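Local coordinates for protein papain-like protease (Human betacoronavirus 2c EMC/2012, PDB 4RNA) that probably acts as a cysteine protease that cuts the viral replicase polyprotein and strips ubiquitin-like modifiers from host proteins, at residues 6-11 / 54-59. Numbering follows the deposited sequence.
Sequences IEVLVT and HSLYLA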
ATOM      1  N   ILE A   6     -34.666  14.742  10.865  1.00 43.77           N
ATOM      2  CA  ILE A   6     -34.763  13.361  10.404  1.00 41.12           C
ATOM      3  C   ILE A   6     -33.944  12.384  11.246  1.00 42.06           C
ATOM      4  O   ILE A   6     -33.018  12.773  11.964  1.00 38.39           O
ATOM      5  CB  ILE A   6     -34.418  13.199   8.922  1.00 47.75           C
ATOM      6  CG1 ILE A   6     -32.919  13.453   8.677  1.00 45.54           C
ATOM      7  CG2 ILE A   6     -35.324  14.085   8.086  1.00 43.14           C
ATOM      8  CD1 ILE A   6     -32.483  13.100   7.285  1.00 46.63           C
ATOM      9  N   GLU A   7     -34.302  11.109  11.142  1.00 39.47           N
ATOM     10  CA  GLU A   7     -33.529  10.015  11.742  1.00 43.83           C
ATOM     11  C   GLU A   7     -32.922   9.216  10.586  1.00 42.00           C
ATOM     12  O   GLU A   7     -33.593   8.959   9.550  1.00 41.97           O
ATOM     13  CB  GLU A   7     -34.408   9.140  12.608  1.00 45.55           C
ATOM     14  CG  GLU A   7     -34.610   9.712  14.001  1.00 59.82           C
ATOM     15  CD  GLU A   7     -35.130   8.696  15.033  1.00 71.71           C
ATOM     16  OE1 GLU A   7     -35.657   7.640  14.620  1.00 83.63           O
ATOM     17  OE2 GLU A   7     -35.013   8.933  16.272  1.00 75.52           O
ATOM     18  N   VAL A   8     -31.633   8.896  10.714  1.00 41.34           N
ATOM     19  CA  VAL A   8     -30.953   8.064   9.700  1.00 36.76           C
ATOM     20  C   VAL A   8     -30.259   6.961  10.452  1.00 33.95           C
ATOM     21  O   VAL A   8     -29.925   7.138  11.630  1.00 32.25           O
ATOM     22  CB  VAL A   8     -29.877   8.839   8.920  1.00 37.35           C
ATOM     23  CG1 VAL A   8     -30.521   9.818   7.927  1.00 33.73           C
ATOM     24  CG2 VAL A   8     -28.905   9.534   9.866  1.00 32.70           C
ATOM     25  N   LEU A   9     -29.986   5.868   9.739  1.00 32.72           N
ATOM     26  CA  LEU A   9     -29.245   4.752  10.353  1.00 32.60           C
ATOM     27  C   LEU A   9     -27.836   4.820   9.740  1.00 35.43           C
ATOM     28  O   LEU A   9     -27.643   4.833   8.506  1.00 32.65           O
ATOM     29  CB  LEU A   9     -29.889   3.391  10.013  1.00 32.69           C
ATOM     30  CG  LEU A   9     -31.297   3.127  10.623  1.00 38.22           C
ATOM     31  CD1 LEU A   9     -31.878   1.807  10.113  1.00 46.42           C
ATOM     32  CD2 LEU A   9     -31.304   3.138  12.127  1.00 37.10           C
ATOM     33  N   VAL A  10     -26.872   4.893  10.605  1.00 27.42           N
ATOM     34  CA  VAL A  10     -25.498   5.051  10.197  1.00 28.00           C
ATOM     35  C   VAL A  10     -24.729   3.758  10.383  1.00 29.57           C
ATOM     36  O   VAL A  10     -24.728   3.164  11.495  1.00 28.27           O
ATOM     37  CB  VAL A  10     -24.889   6.266  10.955  1.00 27.31           C
ATOM     38  CG1 VAL A  10     -23.422   6.406  10.610  1.00 27.37           C
ATOM     39  CG2 VAL A  10     -25.621   7.570  10.447  1.00 30.80           C
ATOM     40  N   THR A  11     -23.988   3.342   9.361  1.00 25.56           N
ATOM     41  CA  THR A  11     -23.198   2.100   9.532  1.00 27.19           C
ATOM     42  C   THR A  11     -21.824   2.254   8.844  1.00 31.25           C
ATOM     43  O   THR A  11     -21.654   3.067   7.923  1.00 28.13           O
ATOM     44  CB  THR A  11     -24.001   0.877   8.952  1.00 23.70           C
ATOM     45  OG1 THR A  11     -23.312  -0.351   9.124  1.00 26.24           O
ATOM     46  CG2 THR A  11     -24.132   1.061   7.347  1.00 20.27           C
ATOM     47  N   HIS A  54     -33.612   6.192   6.185  1.00 40.50           N
ATOM     48  CA  HIS A  54     -32.586   5.513   5.347  1.00 44.96           C
ATOM     49  C   HIS A  54     -31.271   5.260   6.061  1.00 46.91           C
ATOM     50  O   HIS A  54     -30.962   5.878   7.108  1.00 36.99           O
ATOM     51  CB  HIS A  54     -32.325   6.299   4.077  1.00 52.02           C
ATOM     52  CG  HIS A  54     -33.406   6.153   3.057  1.00 62.10           C
ATOM     53  ND1 HIS A  54     -33.327   5.265   2.036  1.00 67.31           N
ATOM     54  CD2 HIS A  54     -34.639   6.788   2.936  1.00 67.67           C
ATOM     55  CE1 HIS A  54     -34.441   5.355   1.280  1.00 70.09           C
ATOM     56  NE2 HIS A  54     -35.247   6.283   1.833  1.00 72.20           N
ATOM     57  N   SER A  55     -30.512   4.323   5.489  1.00 44.62           N
ATOM     58  CA  SER A  55     -29.165   3.920   5.942  1.00 41.68           C
ATOM     59  C   SER A  55     -28.062   4.729   5.292  1.00 41.09           C
ATOM     60  O   SER A  55     -28.062   4.856   4.089  1.00 40.91           O
ATOM     61  CB  SER A  55     -28.915   2.452   5.596  1.00 38.49           C
ATOM     62  OG  SER A  55     -29.444   1.693   6.652  1.00 55.42           O
ATOM     63  N   LEU A  56     -27.105   5.230   6.088  1.00 35.56           N
ATOM     64  CA  LEU A  56     -25.956   5.963   5.536  1.00 36.21           C
ATOM     65  C   LEU A  56     -24.663   5.269   5.845  1.00 34.01           C
ATOM     66  O   LEU A  56     -24.468   4.727   6.963  1.00 31.35           O
ATOM     67  CB  LEU A  56     -25.885   7.403   6.068  1.00 36.71           C
ATOM     68  CG  LEU A  56     -27.010   8.355   5.695  1.00 40.16           C
ATOM     69  CD1 LEU A  56     -26.700   9.671   6.431  1.00 36.94           C
ATOM     70  CD2 LEU A  56     -27.125   8.556   4.156  1.00 44.02           C
ATOM     71  N   TYR A  57     -23.758   5.313   4.862  1.00 31.66           N
ATOM     72  CA  TYR A  57     -22.430   4.713   5.050  1.00 31.75           C
ATOM     73  C   TYR A  57     -21.442   5.747   5.530  1.00 34.26           C
ATOM     74  O   TYR A  57     -21.117   6.628   4.837  1.00 25.84           O
ATOM     75  CB  TYR A  57     -21.962   4.035   3.754  1.00 33.32           C
ATOM     76  CG  TYR A  57     -22.428   2.652   3.785  1.00 37.48           C
ATOM     77  CD1 TYR A  57     -23.700   2.322   3.326  1.00 37.16           C
ATOM     78  CD2 TYR A  57     -21.626   1.658   4.372  1.00 41.04           C
ATOM     79  CE1 TYR A  57     -24.161   1.009   3.428  1.00 44.72           C
ATOM     80  CE2 TYR A  57     -22.059   0.343   4.435  1.00 43.22           C
ATOM     81  CZ  TYR A  57     -23.329   0.043   3.998  1.00 43.01           C
ATOM     82  OH  TYR A  57     -23.714  -1.272   4.091  1.00 63.25           O
ATOM     83  N   LEU A  58     -20.994   5.681   6.767  1.00 26.02           N
ATOM     84  CA  LEU A  58     -20.086   6.732   7.297  1.00 26.27           C
ATOM     85  C   LEU A  58     -18.610   6.391   6.953  1.00 27.45           C
ATOM     86  O   LEU A  58     -18.201   5.219   7.043  1.00 27.98           O
ATOM     87  CB  LEU A  58     -20.230   6.848   8.830  1.00 27.10           C
ATOM     88  CG  LEU A  58     -19.401   7.958   9.529  1.00 29.66           C
ATOM     89  CD1 LEU A  58     -19.749   9.426   9.091  1.00 26.64           C
ATOM     90  CD2 LEU A  58     -19.652   7.810  11.017  1.00 29.22           C
ATOM     91  N   ALA A  59     -17.808   7.376   6.524  1.00 29.27           N
ATOM     92  CA  ALA A  59     -16.390   7.098   6.103  1.00 28.62           C
ATOM     93  C   ALA A  59     -15.383   7.672   7.137  1.00 31.75           C
ATOM     94  O   ALA A  59     -14.219   7.320   7.095  1.00 33.70           O
ATOM     95  CB  ALA A  59     -16.081   7.615   4.688  1.00 31.29           C
TER
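The hydroxyl OG1 of T11, whose methyl meets Y57 across the contact, is held by three hydrogen bonds, with D13 N, G14 N and N16 O of the following turn. It lies anti to the backbone N (chi1 -178°), which puts CG2 between the backbone N and the carbonyl carbon, alongside the Y57 side chain. There CG2 of T11 sits over one face of the Y57 ring, 3.7 Å from its centroid, in a CH-pi contact displaced toward the CZ and CE2 rim. On this same face of the sheet S55 OG touches L9 CB at 3.8 Å.

The backbones are joined by four hydrogen bonds. T11 N to L56 O is one of 2.8 Å, and the CA of V10 adds a weaker CA-H...O contact to that oxygen. One step on, the same scheme runs in reverse: T11 O accepts the amide of L58, L58 N to T11 O being 2.9 Å. At the other end H54 O takes the amide of L9, and L9 O is met by L56 N. Alternating in this way, the four bonds set the strands parallel and in register, with a twist of 43° between their directions and with L9 beside S55, V10 beside L56 and T11 beside Y57.

Around V10 and L56 the contacts between the segments are aliphatic. V10 CG1 lies 3.7 Å from L58 CB, and V8 CG1 and CG2 each lie 4.1 Å from L56 CD1. E66 of helix 64-74 touches V10 and L58, whereas F37 meets L56. Strand 18-23 flanks 6-11 and strand 35-37 flanks 55-58, so the pair forms the parallel centre of a 2-1-5-3-4 sheet, the beta-grasp arrangement of the ubiquitin-like N-terminal domain of coronavirus papain-like proteases.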